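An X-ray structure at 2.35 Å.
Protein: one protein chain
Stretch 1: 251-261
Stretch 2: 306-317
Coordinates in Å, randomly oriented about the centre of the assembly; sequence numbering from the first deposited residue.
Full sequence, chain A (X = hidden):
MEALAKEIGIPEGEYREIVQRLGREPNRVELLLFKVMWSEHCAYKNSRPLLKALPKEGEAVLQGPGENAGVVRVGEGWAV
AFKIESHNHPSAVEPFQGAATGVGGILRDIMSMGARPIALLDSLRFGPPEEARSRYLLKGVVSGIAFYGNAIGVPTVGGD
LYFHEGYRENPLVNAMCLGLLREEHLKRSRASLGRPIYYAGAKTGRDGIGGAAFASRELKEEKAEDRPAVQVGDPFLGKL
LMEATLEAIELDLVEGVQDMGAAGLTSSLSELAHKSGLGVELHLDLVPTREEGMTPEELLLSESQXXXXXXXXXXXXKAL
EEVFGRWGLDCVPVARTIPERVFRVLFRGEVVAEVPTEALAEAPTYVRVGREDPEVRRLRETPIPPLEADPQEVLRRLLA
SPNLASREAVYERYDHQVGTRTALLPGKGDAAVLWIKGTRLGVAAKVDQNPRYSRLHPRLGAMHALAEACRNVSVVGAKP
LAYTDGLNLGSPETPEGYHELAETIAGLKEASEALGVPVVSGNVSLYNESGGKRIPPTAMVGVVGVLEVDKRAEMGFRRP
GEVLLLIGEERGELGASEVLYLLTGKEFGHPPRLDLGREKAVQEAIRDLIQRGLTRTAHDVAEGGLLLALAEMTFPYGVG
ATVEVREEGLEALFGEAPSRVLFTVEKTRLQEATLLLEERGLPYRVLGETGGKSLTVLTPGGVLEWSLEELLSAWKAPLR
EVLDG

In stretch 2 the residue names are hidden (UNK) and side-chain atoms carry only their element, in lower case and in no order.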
# COMPACT_ATOMS: atom_id res chain seq x y z
N LEU A 251 -2.36 2.91 28.36
CA LEU A 251 -2.19 2.97 29.81
C LEU A 251 -0.73 2.74 30.15
O LEU A 251 -0.36 2.69 31.33
CB LEU A 251 -3.04 1.91 30.51
CG LEU A 251 -4.55 2.12 30.41
CD1 LEU A 251 -5.27 1.11 31.28
CD2 LEU A 251 -4.90 3.54 30.84
N ASP A 252 0.10 2.61 29.13
CA ASP A 252 1.53 2.41 29.32
C ASP A 252 1.80 1.20 30.22
O ASP A 252 2.56 1.28 31.18
CB ASP A 252 2.15 3.66 29.95
CG ASP A 252 3.66 3.57 30.05
OD1 ASP A 252 4.33 3.59 28.99
OD2 ASP A 252 4.17 3.48 31.19
N LEU A 253 1.16 0.08 29.89
CA LEU A 253 1.32 -1.14 30.66
C LEU A 253 2.29 -2.13 30.01
O LEU A 253 2.67 -3.13 30.62
CB LEU A 253 -0.04 -1.81 30.85
CG LEU A 253 -1.09 -0.92 31.50
CD1 LEU A 253 -2.43 -1.63 31.51
CD2 LEU A 253 -0.65 -0.57 32.91
N VAL A 254 2.68 -1.85 28.78
CA VAL A 254 3.56 -2.75 28.05
C VAL A 254 4.84 -2.10 27.53
O VAL A 254 4.88 -0.90 27.26
CB VAL A 254 2.81 -3.38 26.87
CG1 VAL A 254 1.61 -4.17 27.38
CG2 VAL A 254 2.35 -2.30 25.91
N GLU A 255 5.88 -2.91 27.38
CA GLU A 255 7.15 -2.43 26.87
C GLU A 255 7.39 -3.00 25.47
O GLU A 255 8.32 -2.61 24.77
CB GLU A 255 8.29 -2.85 27.80
CG GLU A 255 8.29 -4.31 28.19
CD GLU A 255 9.46 -4.68 29.08
OE1 GLU A 255 9.64 -4.02 30.13
OE2 GLU A 255 10.20 -5.62 28.74
N GLY A 256 6.53 -3.93 25.08
CA GLY A 256 6.64 -4.54 23.77
C GLY A 256 5.38 -5.28 23.38
O GLY A 256 4.75 -5.95 24.21
N VAL A 257 5.00 -5.17 22.11
CA VAL A 257 3.81 -5.83 21.58
C VAL A 257 4.13 -6.39 20.21
O VAL A 257 4.71 -5.70 19.37
CB VAL A 257 2.64 -4.85 21.44
CG1 VAL A 257 1.41 -5.61 20.98
CG2 VAL A 257 2.38 -4.14 22.75
N GLN A 258 3.76 -7.64 19.98
CA GLN A 258 4.01 -8.30 18.72
C GLN A 258 2.76 -9.01 18.23
O GLN A 258 2.06 -9.66 19.01
CB GLN A 258 5.13 -9.33 18.86
CG GLN A 258 6.46 -8.86 18.34
CD GLN A 258 6.38 -8.41 16.91
OE1 GLN A 258 6.04 -9.18 16.01
NE2 GLN A 258 6.68 -7.14 16.67
N ASP A 259 2.48 -8.89 16.94
CA ASP A 259 1.34 -9.58 16.38
C ASP A 259 1.88 -10.87 15.83
O ASP A 259 3.08 -11.00 15.57
CB ASP A 259 0.69 -8.77 15.25
CG ASP A 259 1.69 -8.35 14.19
OD1 ASP A 259 2.59 -7.55 14.51
OD2 ASP A 259 1.57 -8.82 13.04
N MSE A 260 1.00 -11.85 15.68
CA MSE A 260 1.42 -13.12 15.15
C MSE A 260 0.87 -13.27 13.74
O MSE A 260 -0.33 -13.09 13.51
CB MSE A 260 0.93 -14.24 16.07
CG MSE A 260 1.56 -14.14 17.44
SE MSE A 260 1.13 -15.60 18.59
CE MSE A 260 1.44 -17.04 17.35
N GLY A 261 1.76 -13.55 12.81
CA GLY A 261 1.34 -13.70 11.43
C GLY A 261 2.04 -14.91 10.85
O GLY A 261 1.94 -16.01 11.38
N UNK A 306 -6.01 -13.46 14.51
CA UNK A 306 -6.26 -12.70 15.73
C UNK A 306 -5.55 -13.17 16.99
O UNK A 306 -6.19 -13.39 18.03
c UNK A 306 -9.00 -13.18 13.88
o UNK A 306 -8.75 -12.03 13.46
o UNK A 306 -9.53 -14.06 13.17
c UNK A 306 -8.66 -13.56 15.32
c UNK A 306 -7.77 -12.56 16.01
N UNK A 307 -4.24 -13.32 16.90
CA UNK A 307 -3.43 -13.72 18.05
C UNK A 307 -2.44 -12.59 18.31
O UNK A 307 -1.94 -11.96 17.37
c UNK A 307 -2.73 -17.51 17.74
n UNK A 307 -0.63 -19.25 17.02
n UNK A 307 -2.02 -17.50 16.46
n UNK A 307 -0.44 -18.24 14.97
c UNK A 307 -1.03 -18.33 16.15
c UNK A 307 -3.57 -16.27 17.90
c UNK A 307 -2.69 -15.03 17.78
N UNK A 308 -2.17 -12.32 19.58
CA UNK A 308 -1.29 -11.22 19.94
C UNK A 308 -0.34 -11.55 21.10
O UNK A 308 -0.72 -12.21 22.06
c UNK A 308 -1.51 -8.66 20.21
c UNK A 308 -3.01 -6.94 18.31
c UNK A 308 -2.17 -10.02 20.33
se UNK A 308 -1.43 -8.07 18.35
N UNK A 309 0.89 -11.07 20.99
CA UNK A 309 1.90 -11.27 22.02
C UNK A 309 2.10 -9.93 22.75
O UNK A 309 2.25 -8.89 22.11
c UNK A 309 4.36 -11.60 22.42
c UNK A 309 3.25 -11.70 21.40
c UNK A 309 3.15 -13.13 20.89
N UNK A 310 2.08 -9.95 24.09
CA UNK A 310 2.28 -8.72 24.85
C UNK A 310 3.25 -8.91 26.02
O UNK A 310 3.23 -9.93 26.70
c UNK A 310 -0.14 -7.92 24.32
c UNK A 310 -0.91 -9.20 24.08
c UNK A 310 0.94 -8.18 25.37
c UNK A 310 -1.08 -6.84 24.79
N UNK A 311 4.09 -7.90 26.24
CA UNK A 311 5.09 -7.93 27.30
C UNK A 311 4.77 -6.83 28.30
O UNK A 311 5.04 -5.66 28.04
c UNK A 311 6.52 -7.68 26.75
c UNK A 311 6.82 -8.67 25.63
c UNK A 311 7.55 -7.79 27.87
N UNK A 312 4.19 -7.20 29.44
CA UNK A 312 3.85 -6.18 30.44
C UNK A 312 5.10 -5.63 31.12
O UNK A 312 6.08 -6.35 31.31
c UNK A 312 3.54 -8.33 31.39
c UNK A 312 2.96 -6.93 31.42
c UNK A 312 3.80 -8.55 29.90
N UNK A 313 5.05 -4.35 31.47
CA UNK A 313 6.17 -3.70 32.16
C UNK A 313 6.27 -4.31 33.55
O UNK A 313 5.32 -4.93 34.04
n UNK A 313 6.45 2.31 30.55
c UNK A 313 5.83 0.06 31.27
c UNK A 313 6.37 0.90 30.13
c UNK A 313 5.92 -2.20 32.29
c UNK A 313 5.96 -1.43 30.98
N UNK A 314 7.41 -4.13 34.19
CA UNK A 314 7.61 -4.65 35.54
C UNK A 314 6.55 -4.12 36.49
O UNK A 314 6.34 -2.91 36.60
c UNK A 314 9.23 -4.61 37.52
o UNK A 314 11.08 -5.93 38.20
o UNK A 314 11.47 -3.81 37.72
c UNK A 314 10.70 -4.80 37.84
c UNK A 314 8.99 -4.25 36.06
N UNK A 315 5.86 -5.04 37.17
CA UNK A 315 4.84 -4.64 38.12
C UNK A 315 3.46 -4.32 37.57
O UNK A 315 2.55 -3.98 38.32
N UNK A 316 3.29 -4.42 36.25
CA UNK A 316 2.00 -4.12 35.66
C UNK A 316 1.30 -5.34 35.07
O UNK A 316 0.34 -5.21 34.31
c UNK A 316 2.55 -1.68 35.15
c UNK A 316 2.16 -3.04 34.59
c UNK A 316 2.80 -0.66 34.06
n UNK A 316 4.04 0.84 35.62
c UNK A 316 2.93 0.75 34.63
N UNK A 317 1.78 -6.53 35.42
CA UNK A 317 1.18 -7.76 34.91
C UNK A 317 -0.31 -7.76 35.20
O UNK A 317 -1.13 -7.91 34.30
c UNK A 317 3.29 -9.13 35.37
c UNK A 317 4.06 -8.14 36.23
o UNK A 317 5.23 -7.88 35.91
o UNK A 317 3.49 -7.64 37.22
c UNK A 317 1.80 -9.00 35.54
O HOH W 1 -2.93 -13.72 14.43

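Position 306 carries three carbons, the third bearing two oxygens, and nothing of stretch 1 lies within 7 Å of them. An unbranched chain ending in a carboxylate after three carbons is Glu306.

Position 307 has three carbons, a nitrogen, then a carbon bonded to two more nitrogens: a guanidinium, hence Arg307. The methyl of selenomethionine Met260 lies over one face of this group, with CE 3.0 Å from Arg307 CZ, a very short approach.

At 308 two carbons, a selenium and a terminal carbon follow one another without branching, which identifies selenomethionine, Met308. Its SE lies 3.8 Å from Asp259 CB.

Position 309 shows one carbon carrying two others. With three carbons and a fork at CB it is Val309; CG2 packs 3.9 Å from Met260 CG, and CB is 4.0 Å from Gln258 CB.

Four carbons, forked at the second, mark position 310 as Leu310. Its CG sits 4.3 Å from Val257 CG1, on the same sheet face.

Position 311 again has a carbon carrying two carbons, so it is Val311. CG1 comes within 3.5 Å of Glu255 OE2, and a modelled CB on Gly256 would stand 3.8 Å from Val311 CG2.

At 312 three carbons close a ring onto the backbone nitrogen, which defines Pro312. Its CA makes a CA-H...O contact of 3.3 Å with Leu253 O.

Position 313 has four carbons in a row ending in nitrogen, giving Lys313. The extended chain brings NZ 2.6 Å from Asp252 OD2 in a salt bridge.

Position 314 has three carbons, the last with two oxygens, and its CB stays 6.0 Å from Glu255 OE1: Glu314.

Position 315 has no side-chain atoms and is Gly315; at phi 83° a CB would jam against the preceding carbonyl oxygen.

Position 316 repeats four carbons and a nitrogen: Lys316, whose CD lies 3.6 Å from Leu253 CD2.

Position 317 has three carbons and a terminal pair of oxygens, so it is Glu317. It leaves stretch 1 alone, but its OE2 accepts from Gly315 N at 3.2 Å.

The contact is an antiparallel pairing, with strand axes at 166°. Gln258 and Val309 bond reciprocally, Gln258 N to Val309 O at 2.9 Å and Val309 N to Gln258 O at 2.7 Å. Glu255 N to Val311 O (3.0 Å) and Lys313 N to Leu253 O (2.8 Å) carry the pairing past the corner at Glu255. At the other end, one water bridges Met260 O and Arg307 N, 2.8 Å from each.

Stretch 2, residues 306-317: ERMVLVPKEGKE
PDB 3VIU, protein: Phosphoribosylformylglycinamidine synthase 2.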